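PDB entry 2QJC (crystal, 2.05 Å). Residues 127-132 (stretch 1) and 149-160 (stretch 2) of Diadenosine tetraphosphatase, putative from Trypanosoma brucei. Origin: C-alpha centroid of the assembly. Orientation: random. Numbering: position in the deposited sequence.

Stretch 1 (127-132) PHIIRI
Stretch 2 149-160: PVDRQYEDEVTT

Stretch 1 enters as a loop at P127 and H128 and becomes a strand from I129 to I132. Stretch 2 begins as a loop and turns helical from E155, with Y154 at the N-cap position. The nearest CA atoms across the pair are those of H128 and E155, 7.1 Å apart. No hydrogen bond crosses the contact. Packing holds it together, and 360 Å² of surface is buried in total.

H128 breaks the extended run of its neighbours, with phi/psi of -92/-32, whereas I129 is at -135/139. H128 and I129 both direct CA-to-CB toward stretch 2. I130 and I132 are out of its reach, and R131 again points toward it, as expected of strand alternation.

H128 is m at chi1 (-61°), with chi2 at -78°. This sets the ring against the start of the helix. E155 CB lies over one ring face, and T159 CG2 sits at the edge, 4.2 Å from H128 ND1. E155 is extended, t at chi1 and chi2, with chi3 at 31°. Its carboxylate thus reaches past the ring, and E155 OE2 comes to 3.0 Å from H128 CE1. H128 ND1 is buried with no partner in the model. H128 CB also packs on V158 CG2 at 4.2 Å.

I129 is m, t, which carries CD1 out to stretch 2. I129 CD1 lies 4.0 Å from V150 O, 4.1 Å from Q153 CG and 4.3 Å from V158 CG1. A branched, wholly apolar side chain suits this buried site. V158, m at chi1, adds a compact branched surface: its CG1 meets I129 and its CG2 meets H128.

R131 is m, t, p at chi1 to chi3, with chi4 at 175°. V150 CG1 lies over one face of its guanidinium, 4.2 Å from R131 NE. V150 is t at chi1 (-179°). The flat group can cover a methyl while R131 NH2 bonds elsewhere in the structure.

Stretch 2 is braced internally. R152 N donates to P149 O at 2.7 Å, closing a turn. Q153 is m, m, with chi3 at -43°, and its NE2 makes a weak bond to P149 O at 3.4 Å. Q153 OE1 and NE2 also bond elsewhere in the structure, while Q153 CG faces I129 CD1. T159 and T160 are both p at chi1, which turns each hydroxyl back to the backbone: T159 OG1 donates to E155 O at 2.7 Å, and T160 OG1 to D156 O at 2.6 Å.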

# COMPACT_ATOMS: atom_id res chain seq x y z
N PRO A 127 -1.05 10.32 2.89
CA PRO A 127 -1.50 10.76 1.57
C PRO A 127 -2.04 9.52 0.83
O PRO A 127 -1.94 8.40 1.33
CB PRO A 127 -0.24 11.31 0.93
CG PRO A 127 0.81 10.36 1.44
CD PRO A 127 0.42 10.18 2.92
N HIS A 128 -2.59 9.73 -0.35
CA HIS A 128 -3.12 8.63 -1.15
C HIS A 128 -2.05 8.12 -2.11
O HIS A 128 -2.01 6.93 -2.44
CB HIS A 128 -4.33 9.11 -1.96
CG HIS A 128 -5.47 9.60 -1.13
ND1 HIS A 128 -6.34 8.74 -0.49
CD2 HIS A 128 -5.88 10.85 -0.82
CE1 HIS A 128 -7.24 9.45 0.18
NE2 HIS A 128 -6.98 10.73 -0.01
N ILE A 129 -1.19 9.03 -2.55
CA ILE A 129 -0.14 8.70 -3.50
C ILE A 129 1.20 9.31 -3.11
O ILE A 129 1.27 10.45 -2.67
CB ILE A 129 -0.52 9.21 -4.91
CG1 ILE A 129 -1.84 8.57 -5.35
CG2 ILE A 129 0.60 8.89 -5.90
CD1 ILE A 129 -2.44 9.21 -6.58
N ILE A 130 2.27 8.54 -3.28
CA ILE A 130 3.61 9.03 -2.99
C ILE A 130 4.50 8.81 -4.21
O ILE A 130 4.58 7.70 -4.74
CB ILE A 130 4.25 8.32 -1.77
CG1 ILE A 130 3.47 8.69 -0.50
CG2 ILE A 130 5.72 8.74 -1.61
CD1 ILE A 130 3.93 7.94 0.74
N ARG A 131 5.14 9.89 -4.67
CA ARG A 131 6.03 9.82 -5.83
C ARG A 131 7.49 9.81 -5.35
O ARG A 131 7.88 10.64 -4.53
CB ARG A 131 5.81 11.02 -6.76
CG ARG A 131 4.38 11.20 -7.24
CD ARG A 131 4.28 12.31 -8.30
NE ARG A 131 4.56 11.81 -9.64
CZ ARG A 131 4.45 12.53 -10.76
NH1 ARG A 131 4.08 13.80 -10.70
NH2 ARG A 131 4.69 11.97 -11.94
N ILE A 132 8.27 8.88 -5.88
CA ILE A 132 9.69 8.73 -5.53
C ILE A 132 10.42 8.78 -6.88
O ILE A 132 10.89 7.76 -7.40
CB ILE A 132 9.96 7.36 -4.85
CG1 ILE A 132 9.06 7.22 -3.62
CG2 ILE A 132 11.43 7.26 -4.42
CD1 ILE A 132 8.96 5.79 -3.10
N PRO A 149 -4.60 12.21 -15.00
CA PRO A 149 -3.32 12.76 -14.54
C PRO A 149 -3.11 12.36 -13.08
O PRO A 149 -4.07 12.30 -12.31
CB PRO A 149 -3.52 14.27 -14.71
CG PRO A 149 -4.45 14.37 -15.88
CD PRO A 149 -5.46 13.28 -15.56
N VAL A 150 -1.86 12.11 -12.72
CA VAL A 150 -1.50 11.71 -11.36
C VAL A 150 -2.10 12.63 -10.30
O VAL A 150 -2.56 12.17 -9.26
CB VAL A 150 0.05 11.68 -11.18
CG1 VAL A 150 0.41 11.23 -9.77
CG2 VAL A 150 0.67 10.75 -12.21
N ASP A 151 -2.11 13.93 -10.59
CA ASP A 151 -2.65 14.92 -9.66
C ASP A 151 -4.17 15.05 -9.71
O ASP A 151 -4.77 15.77 -8.91
CB ASP A 151 -2.00 16.28 -9.92
CG ASP A 151 -0.50 16.25 -9.74
OD1 ASP A 151 -0.04 15.94 -8.62
OD2 ASP A 151 0.23 16.53 -10.71
N ARG A 152 -4.79 14.35 -10.65
CA ARG A 152 -6.24 14.40 -10.79
C ARG A 152 -6.88 13.01 -10.69
O ARG A 152 -7.78 12.66 -11.46
CB ARG A 152 -6.62 15.07 -12.11
CG ARG A 152 -6.19 16.53 -12.16
CD ARG A 152 -6.72 17.24 -13.38
NE ARG A 152 -6.35 18.65 -13.37
CZ ARG A 152 -6.70 19.54 -14.30
NH1 ARG A 152 -7.44 19.15 -15.33
NH2 ARG A 152 -6.32 20.80 -14.19
N GLN A 153 -6.40 12.23 -9.72
CA GLN A 153 -6.93 10.90 -9.49
C GLN A 153 -8.02 11.01 -8.42
O GLN A 153 -8.15 12.05 -7.77
CB GLN A 153 -5.81 9.97 -9.00
CG GLN A 153 -4.66 9.75 -10.01
CD GLN A 153 -4.97 8.67 -11.04
OE1 GLN A 153 -5.49 7.60 -10.70
NE2 GLN A 153 -4.61 8.93 -12.29
N TYR A 154 -8.80 9.95 -8.26
CA TYR A 154 -9.89 9.92 -7.28
C TYR A 154 -9.64 8.90 -6.17
O TYR A 154 -9.20 7.79 -6.43
CB TYR A 154 -11.22 9.61 -7.98
CG TYR A 154 -11.71 10.74 -8.88
CD1 TYR A 154 -12.10 10.49 -10.20
CD2 TYR A 154 -11.80 12.04 -8.40
CE1 TYR A 154 -12.56 11.52 -11.02
CE2 TYR A 154 -12.25 13.08 -9.20
CZ TYR A 154 -12.63 12.82 -10.51
OH TYR A 154 -13.07 13.85 -11.30
N GLU A 155 -9.92 9.31 -4.94
CA GLU A 155 -9.72 8.50 -3.75
C GLU A 155 -10.35 7.11 -3.76
O GLU A 155 -9.69 6.12 -3.41
CB GLU A 155 -10.21 9.28 -2.52
CG GLU A 155 -10.36 8.44 -1.26
CD GLU A 155 -10.52 9.29 -0.02
OE1 GLU A 155 -11.09 10.40 -0.14
OE2 GLU A 155 -10.09 8.85 1.07
N ASP A 156 -11.62 7.02 -4.13
CA ASP A 156 -12.30 5.73 -4.17
C ASP A 156 -11.59 4.76 -5.12
O ASP A 156 -11.41 3.58 -4.80
CB ASP A 156 -13.77 5.92 -4.58
CG ASP A 156 -13.93 6.53 -5.97
OD1 ASP A 156 -13.29 7.56 -6.26
OD2 ASP A 156 -14.73 5.99 -6.77
N GLU A 157 -11.17 5.26 -6.28
CA GLU A 157 -10.48 4.44 -7.26
C GLU A 157 -9.08 4.03 -6.81
O GLU A 157 -8.73 2.85 -6.84
CB GLU A 157 -10.38 5.17 -8.61
CG GLU A 157 -11.69 5.79 -9.10
CD GLU A 157 -11.58 6.39 -10.50
OE1 GLU A 157 -10.45 6.69 -10.94
OE2 GLU A 157 -12.63 6.56 -11.16
N VAL A 158 -8.27 4.99 -6.36
CA VAL A 158 -6.91 4.68 -5.93
C VAL A 158 -6.80 3.79 -4.70
O VAL A 158 -5.74 3.22 -4.43
CB VAL A 158 -6.08 5.97 -5.69
CG1 VAL A 158 -5.96 6.77 -7.00
CG2 VAL A 158 -6.73 6.82 -4.61
N THR A 159 -7.89 3.64 -3.95
CA THR A 159 -7.83 2.79 -2.76
C THR A 159 -8.62 1.49 -2.86
O THR A 159 -8.51 0.64 -1.96
CB THR A 159 -8.33 3.54 -1.49
OG1 THR A 159 -9.66 4.02 -1.70
CG2 THR A 159 -7.41 4.70 -1.16
N THR A 160 -9.38 1.31 -3.94
CA THR A 160 -10.18 0.08 -4.08
C THR A 160 -10.20 -0.64 -5.43
O THR A 160 -10.72 -1.75 -5.52
CB THR A 160 -11.68 0.35 -3.74
OG1 THR A 160 -12.28 1.10 -4.81
CG2 THR A 160 -11.83 1.12 -2.44